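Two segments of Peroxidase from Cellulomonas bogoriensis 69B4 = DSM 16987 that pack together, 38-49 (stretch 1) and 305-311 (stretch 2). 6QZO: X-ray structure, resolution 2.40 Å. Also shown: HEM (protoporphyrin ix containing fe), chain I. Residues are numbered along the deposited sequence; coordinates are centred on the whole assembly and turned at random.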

ATOM      1  N   ALA A  38       3.110  22.613   3.929  1.00 21.27           N
ATOM      2  CA  ALA A  38       3.601  21.779   2.810  1.00 20.54           C
ATOM      3  C   ALA A  38       2.555  20.691   2.553  1.00 19.53           C
ATOM      4  O   ALA A  38       1.662  20.522   3.411  1.00 19.51           O
ATOM      5  CB  ALA A  38       4.946  21.199   3.160  1.00 20.86           C
ATOM      6  N   GLY A  39       2.648  20.002   1.417  1.00 18.52           N
ATOM      7  CA  GLY A  39       1.786  18.850   1.100  1.00 17.74           C
ATOM      8  C   GLY A  39       0.559  19.260   0.324  1.00 17.45           C
ATOM      9  O   GLY A  39      -0.341  18.421   0.175  1.00 16.82           O
ATOM     10  N   ILE A  40       0.538  20.508  -0.162  1.00 17.63           N
ATOM     11  CA  ILE A  40      -0.586  21.090  -0.953  1.00 17.59           C
ATOM     12  C   ILE A  40      -0.068  21.442  -2.347  1.00 17.92           C
ATOM     13  O   ILE A  40      -0.529  20.788  -3.314  1.00 17.76           O
ATOM     14  CB  ILE A  40      -1.225  22.273  -0.210  1.00 17.28           C
ATOM     15  CG1 ILE A  40      -1.730  21.831   1.167  1.00 16.93           C
ATOM     16  CG2 ILE A  40      -2.340  22.884  -1.029  1.00 17.27           C
ATOM     17  CD1 ILE A  40      -1.976  22.979   2.131  1.00 17.05           C
ATOM     18  N   VAL A  41       0.864  22.396  -2.452  1.00 18.47           N
ATOM     19  CA  VAL A  41       1.493  22.760  -3.759  1.00 19.09           C
ATOM     20  C   VAL A  41       2.792  21.971  -3.930  1.00 19.16           C
ATOM     21  O   VAL A  41       3.314  21.942  -5.057  1.00 20.17           O
ATOM     22  CB  VAL A  41       1.685  24.282  -3.894  1.00 19.96           C
ATOM     23  CG1 VAL A  41       2.646  24.692  -4.994  1.00 20.76           C
ATOM     24  CG2 VAL A  41       0.318  24.919  -4.113  1.00 20.10           C
ATOM     25  N   THR A  42       3.285  21.351  -2.866  1.00 18.79           N
ATOM     26  CA  THR A  42       4.419  20.392  -2.936  1.00 18.71           C
ATOM     27  C   THR A  42       4.105  19.371  -4.033  1.00 18.77           C
ATOM     28  O   THR A  42       3.027  18.760  -3.996  1.00 18.07           O
ATOM     29  CB  THR A  42       4.635  19.678  -1.594  1.00 18.25           C
ATOM     30  OG1 THR A  42       4.622  20.693  -0.583  1.00 18.94           O
ATOM     31  CG2 THR A  42       5.921  18.870  -1.562  1.00 18.35           C
ATOM     32  N   PRO A  43       5.019  19.139  -5.005  1.00 19.33           N
ATOM     33  CA  PRO A  43       4.799  18.132  -6.038  1.00 19.67           C
ATOM     34  C   PRO A  43       4.398  16.824  -5.358  1.00 20.01           C
ATOM     35  O   PRO A  43       5.024  16.416  -4.372  1.00 20.74           O
ATOM     36  CB  PRO A  43       6.156  18.031  -6.765  1.00 19.94           C
ATOM     37  CG  PRO A  43       6.855  19.349  -6.494  1.00 20.27           C
ATOM     38  CD  PRO A  43       6.328  19.808  -5.145  1.00 19.96           C
ATOM     39  N   PRO A  44       3.288  16.172  -5.772  1.00 19.95           N
ATOM     40  CA  PRO A  44       2.817  14.976  -5.076  1.00 19.77           C
ATOM     41  C   PRO A  44       3.813  13.821  -5.142  1.00 19.88           C
ATOM     42  O   PRO A  44       4.260  13.433  -6.213  1.00 21.05           O
ATOM     43  CB  PRO A  44       1.484  14.656  -5.775  1.00 19.77           C
ATOM     44  CG  PRO A  44       1.055  15.972  -6.377  1.00 19.57           C
ATOM     45  CD  PRO A  44       2.344  16.635  -6.795  1.00 20.12           C
ATOM     46  N   PRO A  45       4.230  13.267  -3.985  1.00 19.48           N
ATOM     47  CA  PRO A  45       5.091  12.088  -3.954  1.00 19.18           C
ATOM     48  C   PRO A  45       4.255  10.805  -4.087  1.00 18.67           C
ATOM     49  O   PRO A  45       3.051  10.894  -4.188  1.00 18.16           O
ATOM     50  CB  PRO A  45       5.720  12.222  -2.563  1.00 18.96           C
ATOM     51  CG  PRO A  45       4.580  12.745  -1.728  1.00 18.47           C
ATOM     52  CD  PRO A  45       3.883  13.734  -2.624  1.00 18.91           C
ATOM     53  N   SER A  46       4.909   9.647  -4.029  1.00 18.78           N
ATOM     54  CA  SER A  46       4.336   8.337  -4.431  1.00 18.51           C
ATOM     55  C   SER A  46       3.172   7.915  -3.527  1.00 17.96           C
ATOM     56  O   SER A  46       2.219   7.300  -4.063  1.00 17.73           O
ATOM     57  CB  SER A  46       5.409   7.293  -4.480  1.00 18.74           C
ATOM     58  OG  SER A  46       6.352   7.588  -5.494  1.00 19.46           O
ATOM     59  N   PHE A  47       3.217   8.189  -2.218  1.00 18.07           N
ATOM     60  CA  PHE A  47       2.247   7.588  -1.262  1.00 17.95           C
ATOM     61  C   PHE A  47       1.568   8.640  -0.386  1.00 17.68           C
ATOM     62  O   PHE A  47       2.161   9.717  -0.137  1.00 18.23           O
ATOM     63  CB  PHE A  47       2.936   6.516  -0.422  1.00 18.52           C
ATOM     64  CG  PHE A  47       3.699   5.546  -1.282  1.00 19.23           C
ATOM     65  CD1 PHE A  47       3.028   4.751  -2.200  1.00 19.79           C
ATOM     66  CD2 PHE A  47       5.079   5.497  -1.246  1.00 19.76           C
ATOM     67  CE1 PHE A  47       3.725   3.890  -3.037  1.00 20.13           C
ATOM     68  CE2 PHE A  47       5.773   4.624  -2.073  1.00 20.60           C
ATOM     69  CZ  PHE A  47       5.096   3.827  -2.974  1.00 20.18           C
ATOM     70  N   ILE A  48       0.358   8.287   0.066  1.00 16.89           N
ATOM     71  CA  ILE A  48      -0.528   9.102   0.941  1.00 16.74           C
ATOM     72  C   ILE A  48      -1.249   8.200   1.945  1.00 16.77           C
ATOM     73  O   ILE A  48      -1.696   7.104   1.566  1.00 16.62           O
ATOM     74  CB  ILE A  48      -1.568   9.892   0.125  1.00 16.62           C
ATOM     75  CG1 ILE A  48      -2.281  10.916   0.997  1.00 16.68           C
ATOM     76  CG2 ILE A  48      -2.558   8.966  -0.581  1.00 16.48           C
ATOM     77  CD1 ILE A  48      -2.945  12.017   0.195  1.00 16.81           C
ATOM     78  N   ALA A  49      -1.378   8.687   3.176  1.00 16.98           N
ATOM     79  CA  ALA A  49      -2.334   8.173   4.177  1.00 17.05           C
ATOM     80  C   ALA A  49      -3.062   9.388   4.734  1.00 17.03           C
ATOM     81  O   ALA A  49      -2.382  10.260   5.272  1.00 16.45           O
ATOM     82  CB  ALA A  49      -1.622   7.395   5.252  1.00 17.37           C
ATOM     83  N   PHE A 305     -10.236  24.201  -8.700  1.00 18.60           N
ATOM     84  CA  PHE A 305      -9.596  23.769  -7.437  1.00 17.91           C
ATOM     85  C   PHE A 305      -8.366  22.928  -7.783  1.00 17.22           C
ATOM     86  O   PHE A 305      -8.295  22.391  -8.912  1.00 17.43           O
ATOM     87  CB  PHE A 305     -10.601  23.007  -6.560  1.00 17.64           C
ATOM     88  CG  PHE A 305     -11.542  22.123  -7.330  1.00 17.62           C
ATOM     89  CD1 PHE A 305     -11.154  20.857  -7.741  1.00 17.53           C
ATOM     90  CD2 PHE A 305     -12.797  22.582  -7.690  1.00 17.99           C
ATOM     91  CE1 PHE A 305     -12.008  20.061  -8.488  1.00 17.56           C
ATOM     92  CE2 PHE A 305     -13.649  21.788  -8.435  1.00 18.23           C
ATOM     93  CZ  PHE A 305     -13.255  20.527  -8.828  1.00 17.95           C
ATOM     94  N   LEU A 306      -7.413  22.863  -6.852  1.00 16.40           N
ATOM     95  CA  LEU A 306      -6.198  22.021  -6.976  1.00 15.86           C
ATOM     96  C   LEU A 306      -6.587  20.574  -6.654  1.00 15.11           C
ATOM     97  O   LEU A 306      -6.736  20.245  -5.456  1.00 14.67           O
ATOM     98  CB  LEU A 306      -5.111  22.529  -6.028  1.00 15.58           C
ATOM     99  CG  LEU A 306      -3.765  21.810  -6.135  1.00 15.35           C
ATOM    100  CD1 LEU A 306      -3.206  21.885  -7.556  1.00 15.66           C
ATOM    101  CD2 LEU A 306      -2.782  22.352  -5.118  1.00 15.40           C
ATOM    102  N   ARG A 307      -6.758  19.757  -7.686  1.00 14.84           N
ATOM    103  CA  ARG A 307      -6.912  18.296  -7.506  1.00 14.45           C
ATOM    104  C   ARG A 307      -5.529  17.748  -7.159  1.00 14.42           C
ATOM    105  O   ARG A 307      -4.547  18.171  -7.800  1.00 14.51           O
ATOM    106  CB  ARG A 307      -7.499  17.648  -8.764  1.00 14.46           C
ATOM    107  CG  ARG A 307      -8.937  18.054  -9.015  1.00 14.67           C
ATOM    108  CD  ARG A 307      -9.445  17.498 -10.331  1.00 14.92           C
ATOM    109  NE  ARG A 307      -8.768  18.107 -11.461  1.00 15.38           N
ATOM    110  CZ  ARG A 307      -8.393  17.491 -12.575  1.00 15.59           C
ATOM    111  NH1 ARG A 307      -8.593  16.199 -12.749  1.00 15.21           N
ATOM    112  NH2 ARG A 307      -7.821  18.184 -13.548  1.00 16.27           N
ATOM    113  N   ARG A 308      -5.480  16.866  -6.162  1.00 14.15           N
ATOM    114  CA  ARG A 308      -4.233  16.216  -5.701  1.00 14.17           C
ATOM    115  C   ARG A 308      -4.578  14.769  -5.362  1.00 13.88           C
ATOM    116  O   ARG A 308      -4.414  14.371  -4.187  1.00 13.73           O
ATOM    117  CB  ARG A 308      -3.655  17.021  -4.532  1.00 14.35           C
ATOM    118  CG  ARG A 308      -2.142  16.906  -4.420  1.00 14.65           C
ATOM    119  CD  ARG A 308      -1.636  17.762  -3.301  1.00 14.78           C
ATOM    120  NE  ARG A 308      -0.216  17.661  -3.056  1.00 15.00           N
ATOM    121  CZ  ARG A 308       0.378  16.692  -2.394  1.00 14.99           C
ATOM    122  NH1 ARG A 308      -0.286  15.607  -2.048  1.00 14.84           N
ATOM    123  NH2 ARG A 308       1.651  16.813  -2.059  1.00 15.52           N
ATOM    124  N   ALA A 309      -5.086  14.040  -6.360  1.00 13.99           N
ATOM    125  CA  ALA A 309      -5.710  12.709  -6.192  1.00 13.96           C
ATOM    126  C   ALA A 309      -4.648  11.587  -6.186  1.00 14.01           C
ATOM    127  O   ALA A 309      -3.527  11.765  -6.724  1.00 13.86           O
ATOM    128  CB  ALA A 309      -6.751  12.487  -7.261  1.00 13.99           C
ATOM    129  N   TYR A 310      -5.020  10.477  -5.562  1.00 14.00           N
ATOM    130  CA  TYR A 310      -4.210   9.247  -5.426  1.00 14.47           C
ATOM    131  C   TYR A 310      -5.098   8.049  -5.777  1.00 14.65           C
ATOM    132  O   TYR A 310      -6.317   8.146  -5.607  1.00 15.08           O
ATOM    133  CB  TYR A 310      -3.653   9.161  -4.001  1.00 14.49           C
ATOM    134  CG  TYR A 310      -2.420   9.994  -3.770  1.00 14.75           C
ATOM    135  CD1 TYR A 310      -2.492  11.359  -3.524  1.00 14.82           C
ATOM    136  CD2 TYR A 310      -1.170   9.415  -3.825  1.00 14.85           C
ATOM    137  CE1 TYR A 310      -1.347  12.119  -3.344  1.00 14.98           C
ATOM    138  CE2 TYR A 310      -0.020  10.159  -3.635  1.00 15.00           C
ATOM    139  CZ  TYR A 310      -0.105  11.507  -3.385  1.00 15.08           C
ATOM    140  OH  TYR A 310       1.048  12.203  -3.202  1.00 15.50           O
ATOM    141  N   ASN A 311      -4.508   6.963  -6.258  1.00 15.14           N
ATOM    142  CA  ASN A 311      -5.224   5.677  -6.505  1.00 15.37           C
ATOM    143  C   ASN A 311      -5.406   4.963  -5.165  1.00 15.34           C
ATOM    144  O   ASN A 311      -4.471   4.994  -4.354  1.00 15.46           O
ATOM    145  CB  ASN A 311      -4.454   4.757  -7.462  1.00 15.61           C
ATOM    146  CG  ASN A 311      -4.164   5.428  -8.780  1.00 15.95           C
ATOM    147  OD1 ASN A 311      -5.044   6.088  -9.338  1.00 16.22           O
ATOM    148  ND2 ASN A 311      -2.934   5.290  -9.250  1.00 16.05           N
TER
HETATM  149  CHA HEM I 401     -10.725  15.980 -15.221  1.00 21.48           C
HETATM  150  CHB HEM I 401     -11.116  11.352 -13.961  1.00 20.86           C
HETATM  151  CHC HEM I 401     -14.062  12.600 -10.341  1.00 21.18           C
HETATM  152  CHD HEM I 401     -13.341  17.259 -11.346  1.00 21.01           C
HETATM  153  C1A HEM I 401     -10.610  14.617 -15.199  1.00 21.52           C
HETATM  154  C2A HEM I 401      -9.952  13.848 -16.202  1.00 22.09           C
HETATM  155  C3A HEM I 401     -10.080  12.544 -15.848  1.00 22.42           C
HETATM  156  C4A HEM I 401     -10.779  12.510 -14.622  1.00 21.66           C
HETATM  157  CMA HEM I 401      -9.561  11.331 -16.597  1.00 22.73           C
HETATM  158  CAA HEM I 401      -9.290  14.368 -17.466  1.00 22.01           C
HETATM  159  CBA HEM I 401      -7.811  14.714 -17.289  1.00 22.17           C
HETATM  160  CGA HEM I 401      -7.688  15.960 -16.475  1.00 22.43           C
HETATM  161  O1A HEM I 401      -7.552  15.822 -15.227  1.00 22.60           O
HETATM  162  O2A HEM I 401      -7.738  17.090 -17.038  1.00 22.60           O
HETATM  163  C1B HEM I 401     -11.967  11.319 -12.863  1.00 20.63           C
HETATM  164  C2B HEM I 401     -12.344  10.097 -12.243  1.00 21.56           C
HETATM  165  C3B HEM I 401     -13.188  10.434 -11.213  1.00 20.70           C
HETATM  166  C4B HEM I 401     -13.296  11.898 -11.258  1.00 20.59           C
HETATM  167  CMB HEM I 401     -11.875   8.702 -12.646  1.00 20.86           C
HETATM  168  CAB HEM I 401     -13.829   9.599 -10.178  1.00 20.57           C
HETATM  169  CBB HEM I 401     -13.497   8.331  -9.938  1.00 20.77           C
HETATM  170  C1C HEM I 401     -14.123  13.972 -10.278  1.00 20.77           C
HETATM  171  C2C HEM I 401     -14.876  14.676  -9.339  1.00 20.54           C
HETATM  172  C3C HEM I 401     -14.704  16.017  -9.592  1.00 20.97           C
HETATM  173  C4C HEM I 401     -13.806  16.120 -10.727  1.00 20.39           C
HETATM  174  CMC HEM I 401     -15.746  14.142  -8.235  1.00 20.55           C
HETATM  175  CAC HEM I 401     -15.422  16.952  -8.687  1.00 21.34           C
HETATM  176  CBC HEM I 401     -15.387  18.256  -8.744  1.00 21.86           C
HETATM  177  C1D HEM I 401     -12.553  17.264 -12.515  1.00 20.53           C
HETATM  178  C2D HEM I 401     -12.111  18.514 -13.161  1.00 21.30           C
HETATM  179  C3D HEM I 401     -11.402  18.162 -14.248  1.00 22.12           C
HETATM  180  C4D HEM I 401     -11.407  16.689 -14.245  1.00 21.52           C
HETATM  181  CMD HEM I 401     -12.393  19.955 -12.770  1.00 20.80           C
HETATM  182  CAD HEM I 401     -10.737  19.110 -15.252  1.00 22.82           C
HETATM  183  CBD HEM I 401     -11.709  19.462 -16.397  1.00 23.71           C
HETATM  184  CGD HEM I 401     -11.179  20.445 -17.435  1.00 24.49           C
HETATM  185  O1D HEM I 401     -11.168  21.673 -17.202  1.00 24.26           O
HETATM  186  O2D HEM I 401     -10.773  20.054 -18.566  1.00 25.66           O
HETATM  187  NA  HEM I 401     -11.108  13.784 -14.241  1.00 21.20           N
HETATM  188  NB  HEM I 401     -12.554  12.352 -12.256  1.00 20.73           N
HETATM  189  NC  HEM I 401     -13.487  14.838 -11.118  1.00 20.30           N
HETATM  190  ND  HEM I 401     -12.101  16.209 -13.208  1.00 21.05           N
HETATM  191 FE   HEM I 401     -12.345  14.376 -12.809  1.00 20.92          FE

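The apolar centre of this contact is the ring of Tyr-310, which lies against the branched side chain of Ile-48. The CG2 methyl of Ile-48 sits over one face of the ring, 3.7 Å from the ring centroid and 27° off the normal, and Ile-48 CG2 comes within 3.4 Å of Tyr-310 CG. This is a CH-pi contact: the weakly polarised hydrogens of a methyl group meet the electron-rich face of an aromatic ring. A beta-branched residue suits the position, because it carries a methyl directly on CB, and here the CA-to-CB bond points toward the other stretch. Both residues belong to strands, Ile-48 to 47-49 and Tyr-310 to 310-311, yet their CA atoms are 7.4 Å apart and no backbone-to-backbone hydrogen bond joins the two stretches. Side chains fill the space between the main chains.

Farther along the tyrosine ring, Pro-44 adds a second apolar surface, with Pro-44 CB 4.3 Å from Tyr-310 CZ. Its compact ring also meets the aliphatic part of Arg-308, where the two CG atoms of Pro-44 and Arg-308 are 3.9 Å apart. Arginine can serve here in two ways, since its methylene groups pack like a hydrocarbon while its guanidinium remains free for polar partners. A smaller apolar patch forms around Leu-306, whose CD2 methyl lies 4.1 Å from Ile-40 CG2 and 4.1 Å from Val-41 CG2.

The tyrosine also reaches the polar edge of the contact. Its hydroxyl donates a short hydrogen bond, 2.6 Å from Tyr-310 OH to Pro-45 O. The acceptor lies near the plane of the ring, so the same side chain can offer its face to Ile-48 and its polar tip to the backbone. In a run of three prolines, none of which has an amide hydrogen to donate, carbonyl oxygens are the natural backbone partners, and a phenolic donor matches one of them.

Arg-308 completes the polar side. With chi1, chi2 and chi3 all t, the chain is extended and carries its guanidinium into the loop formed by residues 39-45. Arg-308 NH2 donates a hydrogen bond to Thr-42 O at 3.1 Å, with an N-H...acceptor angle of 144°, and Ile-40 O also lies near the guanidinium plane, 3.2 Å from Arg-308 NE. The two faces are covered differently: Pro-44 CA lies over one, 3.7 Å from Arg-308 NH2, and Gly-39 O over the opposite one, 3.2 Å from Arg-308 CZ. A positively charged, planar group suits this setting of carbonyl oxygens, although Gly-39 O is badly angled for a hydrogen bond.

The loop is also braced from within. Gly-39 N donates to Thr-42 OG1 at 2.9 Å in a nearly straight hydrogen bond, linking the residues that supply two of the oxygens around Arg-308. The positive phi of Gly-39, 93°, is readily adopted by a residue without a side chain.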